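Long-range contacts in beta-fructofuranosidase (Arthrobacter, PDB 3WPU), which is a fructosidase of the levansucrase/invertase family, whose members are built round a five-bladed beta-propeller: residues T180-Y185 with K194-R199; G230-T235 with L324-S329; S267-E272 with Y303-V308; Q336-Q341 with Q419-Y424. One frame throughout, in Å; residues are numbered along the deposited sequence. Where two conformers were deposited one is given.

Contact 1: T180-Y185 with K194-R199; sequences TDVAFY and KPYDPR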
# COMPACT_ATOMS: atom_id res chain seq x y z
N THR A 180 -8.03 1.53 8.95
CA THR A 180 -8.91 0.40 9.14
C THR A 180 -9.02 0.14 10.62
O THR A 180 -8.04 -0.21 11.28
CB THR A 180 -8.44 -0.85 8.40
OG1 THR A 180 -8.03 -0.53 7.05
CG2 THR A 180 -9.53 -1.93 8.38
N ASP A 181 -10.23 0.28 11.15
CA ASP A 181 -10.48 0.20 12.58
C ASP A 181 -11.15 -1.15 12.80
O ASP A 181 -12.20 -1.40 12.24
CB ASP A 181 -11.38 1.37 13.00
CG ASP A 181 -11.35 1.62 14.53
OD1 ASP A 181 -10.54 1.00 15.26
OD2 ASP A 181 -12.15 2.45 15.02
N VAL A 182 -10.51 -2.04 13.56
CA VAL A 182 -10.93 -3.44 13.59
C VAL A 182 -11.22 -3.95 15.00
O VAL A 182 -10.45 -3.72 15.95
CB VAL A 182 -9.89 -4.37 12.94
CG1 VAL A 182 -10.47 -5.75 12.67
CG2 VAL A 182 -9.37 -3.78 11.63
N ALA A 183 -12.34 -4.64 15.14
CA ALA A 183 -12.70 -5.29 16.41
C ALA A 183 -12.81 -6.80 16.20
O ALA A 183 -13.39 -7.27 15.22
CB ALA A 183 -14.01 -4.74 16.96
N PHE A 184 -12.23 -7.56 17.13
CA PHE A 184 -12.27 -9.00 17.10
C PHE A 184 -13.03 -9.49 18.32
O PHE A 184 -12.96 -8.86 19.39
CB PHE A 184 -10.87 -9.62 17.17
CG PHE A 184 -9.95 -9.20 16.05
CD1 PHE A 184 -9.67 -10.07 15.00
CD2 PHE A 184 -9.34 -7.95 16.05
CE1 PHE A 184 -8.81 -9.69 13.98
CE2 PHE A 184 -8.45 -7.58 15.04
CZ PHE A 184 -8.21 -8.45 14.00
N TYR A 185 -13.69 -10.63 18.16
CA TYR A 185 -14.54 -11.20 19.22
C TYR A 185 -14.20 -12.67 19.37
O TYR A 185 -14.82 -13.53 18.76
CB TYR A 185 -16.01 -10.97 18.88
CG TYR A 185 -16.34 -9.52 18.72
CD1 TYR A 185 -16.88 -8.77 19.77
CD2 TYR A 185 -16.10 -8.87 17.51
CE1 TYR A 185 -17.17 -7.42 19.62
CE2 TYR A 185 -16.40 -7.52 17.36
CZ TYR A 185 -16.90 -6.79 18.43
OH TYR A 185 -17.21 -5.46 18.27
N LYS A 194 -18.01 -14.39 17.02
CA LYS A 194 -18.67 -13.97 15.78
C LYS A 194 -17.56 -13.47 14.83
O LYS A 194 -16.41 -13.33 15.25
CB LYS A 194 -19.72 -12.86 16.04
CG LYS A 194 -19.17 -11.56 16.61
CD LYS A 194 -20.17 -10.41 16.48
CE LYS A 194 -19.53 -9.06 16.80
NZ LYS A 194 -20.45 -7.92 16.52
N PRO A 195 -17.89 -13.20 13.56
CA PRO A 195 -16.84 -12.71 12.66
C PRO A 195 -16.27 -11.37 13.12
O PRO A 195 -16.96 -10.57 13.75
CB PRO A 195 -17.57 -12.57 11.32
CG PRO A 195 -18.70 -13.56 11.41
CD PRO A 195 -19.14 -13.49 12.83
N TYR A 196 -15.02 -11.11 12.79
CA TYR A 196 -14.41 -9.83 13.10
C TYR A 196 -15.08 -8.70 12.31
O TYR A 196 -15.86 -8.94 11.39
CB TYR A 196 -12.90 -9.86 12.90
CG TYR A 196 -12.37 -9.63 11.49
CD1 TYR A 196 -11.27 -8.82 11.29
CD2 TYR A 196 -12.98 -10.21 10.37
CE1 TYR A 196 -10.75 -8.61 10.04
CE2 TYR A 196 -12.48 -10.00 9.10
CZ TYR A 196 -11.39 -9.17 8.93
OH TYR A 196 -10.86 -8.97 7.68
N ASP A 197 -14.73 -7.48 12.70
CA ASP A 197 -15.46 -6.29 12.26
C ASP A 197 -14.45 -5.21 11.90
O ASP A 197 -14.11 -4.38 12.74
CB ASP A 197 -16.40 -5.83 13.36
CG ASP A 197 -17.37 -4.76 12.92
OD1 ASP A 197 -17.21 -4.15 11.85
OD2 ASP A 197 -18.29 -4.48 13.70
N PRO A 198 -13.98 -5.23 10.64
CA PRO A 198 -13.08 -4.21 10.13
C PRO A 198 -13.87 -3.11 9.45
O PRO A 198 -14.71 -3.39 8.60
CB PRO A 198 -12.28 -4.96 9.08
CG PRO A 198 -13.19 -6.03 8.57
CD PRO A 198 -14.19 -6.32 9.67
N ARG A 199 -13.56 -1.87 9.79
CA ARG A 199 -14.27 -0.71 9.21
C ARG A 199 -13.30 0.31 8.70
O ARG A 199 -12.22 0.51 9.29
CB ARG A 199 -15.20 -0.09 10.23
CG ARG A 199 -16.18 -1.09 10.82
CD ARG A 199 -17.24 -0.43 11.66
NE ARG A 199 -18.08 -1.42 12.33
CZ ARG A 199 -19.06 -1.10 13.18
NH1 ARG A 199 -19.39 0.16 13.38
NH2 ARG A 199 -19.73 -2.06 13.80
O HOH W 1 -13.95 -11.88 15.74
O HOH W 2 -18.87 -5.44 16.16
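Asp181 pairs with Arg199 and Ala183 with Asp197, each through two backbone hydrogen bonds, in the antiparallel beta hairpin of strands 174-184 and 197-210; Val182 and Pro198 form the non-hydrogen-bonded pair between them. On the face of that middle pair Val182 CG2 rests 4.0 Å from Pro198 CB. The other branch, CG1, reaches Tyr196 CD1 at 3.5 Å. That same ring atom, Tyr196 CD1, meets Phe184 CE1 at 3.7 Å, the two side chains lying side by side with ring planes at 36°; Tyr196 OH is held by Phe242 O. On the opposite face Arg199 grips Asp197 side-on: NE bonds Asp197 OD1 (2.9 Å) in the guanidinium plane, and NH2 bonds OD2 (2.8 Å). Asp224 and Glu153 also form salt bridges with this guanidinium, which probably helps to keep it fixed. Toward the hairpin loop, Lys194 runs alongside Tyr185. Its chain, extended beyond CG, lays CE over the ring centre, 3.5 Å from the Tyr185 centroid, and NZ makes a cation-pi contact with the same face. Tyr185 OH bonds Asp154 O and receives a hydrogen bond from a water, which also donates to Asp197 OD2 (2.7 Å) and accepts one from Lys194 NZ (3.0 Å).

Contact 2: G230-T235 with L324-S329; sequences GTYYQT and LPPILS
Tyr232 lays one face of its ring over the backbone of Leu324-Pro325. Pro325 CA stands over the ring centre in a CH-pi contact, 3.9 Å from the Tyr232 centroid and 8° off the normal, and the carbonyl carbon of Leu324 lies over the same face. Near the phenol end, Pro325 CG packs 3.8 Å from Tyr232 CZ, while the Pro326 side chain crosses that of Tyr232 at about a right angle, its CD 3.9 Å from Tyr232 CD1. The ring of Tyr233 is met differently. Tyr232 CB covers one of its faces, offset toward the rim, and at its edge Leu324 O accepts a hydrogen bond from Tyr233 OH (2.7 Å). Pro326 slides past this side chain in the opposite direction, its CG 3.8 Å from Tyr233 CE1. The hydroxyl is gripped twice, since Leu310 N also bonds it. It thus bridges two strands whose backbones already pair at Leu324 and Leu310.

Both tyrosines project from a compact loop closed by Gly230 N to Tyr233 O (2.8 Å). The carboxylate of Asp229, the residue before it, holds the loop, OD2 taking Thr231 N and Tyr232 N and OD1 taking Tyr233 N. The proline carbonyls have other partners: both bond Arg379, and Pro326 O also Thr25 OG1. Just after the prolines, Ile327 and Leu328 both face Val308 in a classic beta bulge. The contact thus packs the loop between strands 213-226 and 245-250 against strand 321-331, which lies between strands 26-27 and 305-313 in a mixed sheet.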
# COMPACT_ATOMS: atom_id res chain seq x y z
N GLY A 230 -22.26 -6.26 1.21
CA GLY A 230 -22.79 -7.57 0.85
C GLY A 230 -23.35 -7.67 -0.54
O GLY A 230 -23.74 -8.76 -0.96
N THR A 231 -23.43 -6.54 -1.24
CA THR A 231 -23.76 -6.53 -2.66
C THR A 231 -22.52 -6.34 -3.53
O THR A 231 -22.36 -7.05 -4.53
CB THR A 231 -24.81 -5.43 -2.97
OG1 THR A 231 -26.00 -5.72 -2.24
CG2 THR A 231 -25.15 -5.40 -4.44
N TYR A 232 -21.65 -5.42 -3.15
CA TYR A 232 -20.37 -5.21 -3.83
C TYR A 232 -19.20 -5.85 -3.07
O TYR A 232 -18.31 -6.41 -3.69
CB TYR A 232 -20.08 -3.72 -3.97
CG TYR A 232 -21.10 -2.95 -4.81
CD1 TYR A 232 -21.57 -3.45 -6.01
CD2 TYR A 232 -21.52 -1.72 -4.41
CE1 TYR A 232 -22.47 -2.74 -6.78
CE2 TYR A 232 -22.43 -1.01 -5.17
CZ TYR A 232 -22.89 -1.54 -6.35
OH TYR A 232 -23.80 -0.81 -7.14
N TYR A 233 -19.20 -5.70 -1.75
CA TYR A 233 -18.07 -6.15 -0.92
C TYR A 233 -18.57 -7.17 0.07
O TYR A 233 -19.59 -6.95 0.76
CB TYR A 233 -17.35 -4.94 -0.29
CG TYR A 233 -17.03 -3.97 -1.36
CD1 TYR A 233 -16.08 -4.26 -2.33
CD2 TYR A 233 -17.78 -2.80 -1.51
CE1 TYR A 233 -15.82 -3.42 -3.37
CE2 TYR A 233 -17.53 -1.94 -2.55
CZ TYR A 233 -16.59 -2.25 -3.50
OH TYR A 233 -16.37 -1.44 -4.58
N GLN A 234 -17.88 -8.31 0.11
CA GLN A 234 -18.25 -9.45 0.93
C GLN A 234 -18.28 -9.11 2.43
O GLN A 234 -17.45 -8.36 2.92
CB GLN A 234 -17.23 -10.57 0.70
CG GLN A 234 -17.70 -11.92 1.18
CD GLN A 234 -16.62 -12.98 1.05
OE1 GLN A 234 -15.51 -12.79 1.51
NE2 GLN A 234 -16.96 -14.11 0.39
N THR A 235 -19.26 -9.68 3.13
CA THR A 235 -19.43 -9.43 4.56
C THR A 235 -19.01 -10.65 5.39
O THR A 235 -18.78 -11.73 4.86
CB THR A 235 -20.89 -9.19 4.92
OG1 THR A 235 -21.63 -10.39 4.64
CG2 THR A 235 -21.48 -8.01 4.14
N LEU A 324 -19.11 2.50 -4.50
CA LEU A 324 -19.31 2.31 -5.93
C LEU A 324 -18.93 0.86 -6.27
O LEU A 324 -18.34 0.15 -5.43
CB LEU A 324 -18.47 3.31 -6.72
CG LEU A 324 -18.81 4.78 -6.49
CD1 LEU A 324 -17.86 5.72 -7.22
CD2 LEU A 324 -20.25 5.10 -6.88
N PRO A 325 -19.26 0.40 -7.49
CA PRO A 325 -18.97 -1.02 -7.79
C PRO A 325 -17.46 -1.32 -7.78
O PRO A 325 -16.64 -0.43 -7.98
CB PRO A 325 -19.63 -1.22 -9.16
CG PRO A 325 -20.75 -0.18 -9.18
CD PRO A 325 -20.14 1.02 -8.52
N PRO A 326 -17.06 -2.57 -7.51
CA PRO A 326 -15.63 -2.84 -7.53
C PRO A 326 -14.96 -2.52 -8.87
O PRO A 326 -15.58 -2.67 -9.95
CB PRO A 326 -15.54 -4.36 -7.25
CG PRO A 326 -16.88 -4.79 -6.79
CD PRO A 326 -17.87 -3.79 -7.32
N ILE A 327 -13.73 -2.05 -8.82
CA ILE A 327 -12.98 -1.77 -10.07
C ILE A 327 -12.15 -2.91 -10.60
O ILE A 327 -11.82 -2.94 -11.80
CB ILE A 327 -12.13 -0.47 -10.00
CG1 ILE A 327 -11.16 -0.49 -8.81
CG2 ILE A 327 -13.03 0.76 -9.92
CD1 ILE A 327 -10.14 0.63 -8.83
N LEU A 328 -11.76 -3.85 -9.73
CA LEU A 328 -11.01 -5.03 -10.15
C LEU A 328 -11.45 -6.22 -9.30
O LEU A 328 -11.70 -6.08 -8.09
CB LEU A 328 -9.51 -4.80 -9.98
CG LEU A 328 -8.60 -5.94 -10.45
CD1 LEU A 328 -8.47 -5.94 -11.96
CD2 LEU A 328 -7.24 -5.92 -9.76
N SER A 329 -11.67 -7.35 -9.96
CA SER A 329 -11.92 -8.62 -9.26
C SER A 329 -10.90 -9.63 -9.70
O SER A 329 -10.45 -9.61 -10.86
CB SER A 329 -13.32 -9.18 -9.54
OG SER A 329 -13.56 -9.38 -10.93

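Contact 3: S267-E272 with Y303-V308; sequences SAMQRE and YQIGNV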
# COMPACT_ATOMS: atom_id res chain seq x y z
N SER A 267 -15.13 -10.14 -3.43
CA SER A 267 -16.37 -10.20 -4.18
C SER A 267 -17.48 -10.71 -3.27
O SER A 267 -17.30 -11.61 -2.45
CB SER A 267 -16.20 -11.11 -5.39
OG SER A 267 -15.21 -10.60 -6.26
N ALA A 268 -18.66 -10.13 -3.42
CA ALA A 268 -19.78 -10.34 -2.51
C ALA A 268 -20.60 -11.59 -2.87
O ALA A 268 -21.73 -11.52 -3.38
CB ALA A 268 -20.66 -9.08 -2.49
N MET A 269 -20.00 -12.73 -2.62
CA MET A 269 -20.66 -14.02 -2.81
C MET A 269 -20.58 -14.76 -1.50
O MET A 269 -19.59 -14.63 -0.77
CB MET A 269 -19.98 -14.83 -3.91
CG MET A 269 -20.29 -14.29 -5.30
SD MET A 269 -19.51 -15.19 -6.66
CE MET A 269 -17.82 -14.63 -6.63
N GLN A 270 -21.60 -15.54 -1.19
CA GLN A 270 -21.54 -16.43 -0.05
C GLN A 270 -20.40 -17.40 -0.30
O GLN A 270 -20.28 -17.94 -1.40
CB GLN A 270 -22.87 -17.19 0.07
CG GLN A 270 -22.96 -18.10 1.27
CD GLN A 270 -23.02 -17.36 2.59
OE1 GLN A 270 -22.38 -17.74 3.57
NE2 GLN A 270 -23.77 -16.29 2.62
N ARG A 271 -19.56 -17.64 0.71
CA ARG A 271 -18.33 -18.39 0.52
C ARG A 271 -18.58 -19.75 -0.13
O ARG A 271 -17.88 -20.15 -1.06
CB ARG A 271 -17.63 -18.59 1.86
CG ARG A 271 -16.39 -19.45 1.78
CD ARG A 271 -15.71 -19.47 3.14
NE ARG A 271 -14.42 -20.15 3.11
CZ ARG A 271 -13.29 -19.63 2.63
NH1 ARG A 271 -13.25 -18.41 2.08
NH2 ARG A 271 -12.17 -20.35 2.68
N GLU A 272 -19.59 -20.44 0.39
CA GLU A 272 -19.89 -21.79 -0.02
C GLU A 272 -20.53 -21.93 -1.39
O GLU A 272 -20.51 -23.03 -1.96
CB GLU A 272 -20.81 -22.43 1.03
CG GLU A 272 -20.21 -22.50 2.44
CD GLU A 272 -20.31 -21.21 3.25
OE1 GLU A 272 -19.67 -21.14 4.32
OE2 GLU A 272 -21.00 -20.25 2.85
N TYR A 303 -12.79 -20.24 -3.49
CA TYR A 303 -12.49 -19.62 -2.21
C TYR A 303 -11.51 -18.42 -2.29
O TYR A 303 -11.24 -17.76 -1.29
CB TYR A 303 -11.93 -20.69 -1.27
CG TYR A 303 -12.92 -21.82 -1.04
CD1 TYR A 303 -14.19 -21.56 -0.55
CD2 TYR A 303 -12.57 -23.16 -1.28
CE1 TYR A 303 -15.10 -22.58 -0.32
CE2 TYR A 303 -13.48 -24.19 -1.05
CZ TYR A 303 -14.75 -23.89 -0.58
OH TYR A 303 -15.68 -24.91 -0.34
N GLN A 304 -10.98 -18.15 -3.48
CA GLN A 304 -10.09 -16.99 -3.71
C GLN A 304 -10.81 -16.00 -4.61
O GLN A 304 -10.80 -16.15 -5.84
CB GLN A 304 -8.79 -17.45 -4.34
CG GLN A 304 -7.84 -18.16 -3.38
CD GLN A 304 -8.19 -19.62 -3.15
OE1 GLN A 304 -8.38 -20.38 -4.11
NE2 GLN A 304 -8.27 -20.03 -1.88
N ILE A 305 -11.45 -15.01 -3.98
CA ILE A 305 -12.31 -14.04 -4.70
C ILE A 305 -12.08 -12.62 -4.19
O ILE A 305 -13.01 -11.88 -3.78
CB ILE A 305 -13.80 -14.45 -4.64
CG1 ILE A 305 -14.27 -14.65 -3.18
CG2 ILE A 305 -14.05 -15.71 -5.44
CD1 ILE A 305 -15.76 -14.84 -3.01
N GLY A 306 -10.82 -12.21 -4.23
CA GLY A 306 -10.44 -10.88 -3.85
C GLY A 306 -10.95 -9.85 -4.83
O GLY A 306 -11.12 -10.15 -6.02
N ASN A 307 -11.17 -8.65 -4.33
CA ASN A 307 -11.44 -7.51 -5.19
C ASN A 307 -10.84 -6.21 -4.69
O ASN A 307 -10.33 -6.10 -3.56
CB ASN A 307 -12.94 -7.37 -5.58
CG ASN A 307 -13.85 -6.90 -4.44
OD1 ASN A 307 -13.39 -6.57 -3.35
ND2 ASN A 307 -15.16 -6.85 -4.71
N VAL A 308 -10.92 -5.19 -5.55
CA VAL A 308 -10.52 -3.85 -5.20
C VAL A 308 -11.75 -3.00 -5.36
O VAL A 308 -12.34 -2.93 -6.44
CB VAL A 308 -9.36 -3.29 -6.08
CG1 VAL A 308 -9.12 -1.84 -5.73
CG2 VAL A 308 -8.10 -4.12 -5.85
O HOH W 3 -16.20 -8.22 -7.18
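Ser267 and Ile305 supply the hydrogen bond across this contact: Ser267 N donates to Ile305 O at 2.8 Å, with a nearly straight N-H...O angle of 160°. A second polar link runs through water. One ordered molecule donates to Ser267 OG (2.7 Å) and accepts from Asn307 ND2 (3.0 Å), while the same hydroxyl bonds Asn331 OD1 and so has two partners.

The apolar part joins Met269 to Ile305. The Met269 chain bends at its last torsion (chi3 -77°), placing CE beside the isoleucine, 4.1 Å from Ile305 CG2, as the two side chains cross obliquely. Ile305 CD1 in turn packs on Ser267 O at 3.6 Å. That carbonyl accepts Met269 N (2.9 Å), closing an inverse gamma turn centred on Ala268, which swings the chain round so that Met269 points back at the strand.

Farther out, Arg271 and Tyr303 cross at about a right angle. Tyr303 CD1 lies over the centre of the guanidinium, 3.8 Å from Arg271 CZ, with the two planes 29° apart. The methylene Arg271 CG touches the same ring atom.

The disulfide Cys276-Cys332 ties the loop beyond to the chain after strand 321-331. Strands 260-266 and 305-313 are antiparallel neighbours in a mixed sheet, and Ser267 N prolongs their pairing just past the strand end, consistent with a blade of the family's five-bladed propeller.

Contact 4: Q336-Q341 with Q419-Y424; sequences QTERPQ and QAYSHY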
# COMPACT_ATOMS: atom_id res chain seq x y z
N GLN A 336 -6.58 -12.18 -2.01
CA GLN A 336 -6.12 -10.93 -1.44
C GLN A 336 -5.40 -10.01 -2.42
O GLN A 336 -4.27 -10.22 -2.78
CB GLN A 336 -5.22 -11.25 -0.23
CG GLN A 336 -5.98 -11.78 0.96
CD GLN A 336 -5.13 -11.75 2.21
OE1 GLN A 336 -5.64 -11.76 3.30
NE2 GLN A 336 -3.81 -11.65 2.03
N THR A 337 -6.11 -8.98 -2.91
CA THR A 337 -5.49 -7.90 -3.62
C THR A 337 -5.38 -6.77 -2.58
O THR A 337 -6.30 -5.99 -2.37
CB THR A 337 -6.41 -7.48 -4.79
OG1 THR A 337 -7.76 -7.49 -4.33
CG2 THR A 337 -6.32 -8.49 -5.93
N GLU A 338 -4.25 -6.73 -1.88
CA GLU A 338 -4.09 -5.86 -0.73
C GLU A 338 -3.57 -4.47 -1.08
O GLU A 338 -2.96 -4.28 -2.14
CB GLU A 338 -3.12 -6.51 0.27
CG GLU A 338 -3.56 -7.89 0.66
CD GLU A 338 -2.71 -8.47 1.77
OE1 GLU A 338 -2.85 -8.02 2.92
OE2 GLU A 338 -1.97 -9.43 1.47
N ARG A 339 -3.77 -3.53 -0.16
CA ARG A 339 -3.20 -2.21 -0.26
C ARG A 339 -3.25 -1.55 -1.65
O ARG A 339 -2.24 -1.12 -2.22
CB ARG A 339 -1.76 -2.25 0.24
CG ARG A 339 -1.39 -0.89 0.67
CD ARG A 339 -0.01 -0.79 1.25
NE ARG A 339 0.13 0.61 1.60
CZ ARG A 339 1.08 1.09 2.37
NH1 ARG A 339 2.04 0.28 2.87
NH2 ARG A 339 1.08 2.38 2.61
N PRO A 340 -4.46 -1.47 -2.20
CA PRO A 340 -4.57 -0.86 -3.52
C PRO A 340 -4.27 0.64 -3.48
O PRO A 340 -4.59 1.34 -2.51
CB PRO A 340 -6.02 -1.13 -3.89
CG PRO A 340 -6.73 -1.17 -2.58
CD PRO A 340 -5.76 -1.88 -1.66
N GLN A 341 -3.65 1.12 -4.55
CA GLN A 341 -3.51 2.56 -4.78
C GLN A 341 -3.64 2.83 -6.25
O GLN A 341 -3.39 1.97 -7.07
CB GLN A 341 -2.16 3.10 -4.29
CG GLN A 341 -0.97 2.41 -4.94
CD GLN A 341 0.38 2.85 -4.43
OE1 GLN A 341 1.13 2.01 -3.88
NE2 GLN A 341 0.72 4.12 -4.61
N GLN A 419 11.29 -11.11 1.46
CA GLN A 419 12.13 -9.99 1.90
C GLN A 419 11.38 -8.69 2.04
O GLN A 419 11.86 -7.78 2.70
CB GLN A 419 13.31 -9.76 0.94
CG GLN A 419 12.89 -9.24 -0.43
CD GLN A 419 14.07 -8.99 -1.35
OE1 GLN A 419 15.16 -9.56 -1.18
NE2 GLN A 419 13.88 -8.11 -2.30
N ALA A 420 10.23 -8.59 1.36
CA ALA A 420 9.49 -7.34 1.27
C ALA A 420 8.00 -7.62 1.18
O ALA A 420 7.56 -8.58 0.54
CB ALA A 420 9.96 -6.57 0.04
N TYR A 421 7.22 -6.78 1.86
CA TYR A 421 5.77 -6.79 1.73
C TYR A 421 5.18 -5.39 2.00
O TYR A 421 5.92 -4.44 2.36
CB TYR A 421 5.09 -7.90 2.58
CG TYR A 421 3.78 -8.31 1.96
CD1 TYR A 421 3.76 -8.90 0.71
CD2 TYR A 421 2.57 -8.02 2.58
CE1 TYR A 421 2.58 -9.23 0.09
CE2 TYR A 421 1.36 -8.31 1.96
CZ TYR A 421 1.37 -8.93 0.72
OH TYR A 421 0.18 -9.26 0.06
N SER A 422 3.88 -5.27 1.73
CA SER A 422 3.11 -4.03 1.87
C SER A 422 3.77 -2.85 1.16
O SER A 422 3.80 -1.71 1.66
CB SER A 422 2.83 -3.74 3.35
OG SER A 422 2.05 -4.79 3.88
N HIS A 423 4.24 -3.13 -0.05
CA HIS A 423 4.92 -2.14 -0.84
C HIS A 423 3.97 -0.96 -1.11
O HIS A 423 2.74 -1.10 -1.13
CB HIS A 423 5.28 -2.70 -2.20
CG HIS A 423 6.14 -3.92 -2.17
ND1 HIS A 423 5.75 -5.11 -1.59
CD2 HIS A 423 7.35 -4.15 -2.73
CE1 HIS A 423 6.70 -6.01 -1.79
NE2 HIS A 423 7.68 -5.46 -2.47
N TYR A 424 4.59 0.19 -1.33
CA TYR A 424 3.84 1.40 -1.63
C TYR A 424 4.64 2.18 -2.66
O TYR A 424 5.82 2.46 -2.45
CB TYR A 424 3.66 2.21 -0.34
CG TYR A 424 2.93 3.50 -0.58
CD1 TYR A 424 1.55 3.55 -0.66
CD2 TYR A 424 3.65 4.67 -0.76
CE1 TYR A 424 0.88 4.73 -0.95
CE2 TYR A 424 2.99 5.87 -1.03
CZ TYR A 424 1.63 5.90 -1.10
OH TYR A 424 0.94 7.09 -1.36
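Arg339 and Tyr424 cross at about a right angle where two sheets of the beta-propeller meet, at the starts of strands 340-345 and 423-425. The arginine, extended from CG to NE, reaches across to Ser422 and Tyr424. Tyr424 CB sits over the centre of the guanidinium, 3.9 Å from Arg339 CZ, while Arg339 NH2 comes obliquely to the ring, 3.5 Å from Tyr424 CD1. Arg339 NH1 makes a weak, bent bond to Ser422 O (2.9 Å, N-H...O angle 122°). The stronger hold on the group comes from strand 72-81, where Thr77 O takes NH2.

Gln341 crosses the same tyrosine obliquely. Its amide is only slightly tilted from the ring plane, with NE2 over one face toward the rim, 3.7 Å from Tyr424 CE1. OE1 approaches Tyr424 CA at 3.6 Å and accepts Val425 N, which fixes the rotation of the amide against the neighbouring strand.

Glu338 and Tyr421 also meet at about a right angle. Tyr421 OH donates to Glu338 OE2 (2.6 Å) from above the carboxylate plane, with the carboxylate and ring turned 48° apart. The other oxygen, Glu338 OE1, forms a salt bridge with Arg245, so both carboxylate oxygens have partners.

The chain turns a corner at Arg339 and at Ser422, and the touching parts run in nearly the same direction. Between them His423 O is buried without a polar partner in the model; Arg339 CD comes within 3.7 Å of it.

In the fold
Contacts 2 and 3 belong to one sheet: their centres are 9 Å apart, and strands 321-331 and 305-313 pair directly, Ile327 N probably bonding Val308 O at 2.9 Å. Contact 3 is nested in the chain loop that contact 2 closes. Contact 4, centred 5 Å from the chain's centre, touches contact 3 where Val308 CG1 packs on Pro340 CB at 3.7 Å. Its Glu338-Arg339-Pro340 matches the family's Glu-Arg-Pro motif, so it probably lies at the active site. Contact 1, in another sheet 18 to 20 Å from the others between centres, touches none. Glycerol, probably from the crystallisation liquor though often marking pockets, is bound about 5 Å from the Thr180 side chain and likewise from that of Ser422.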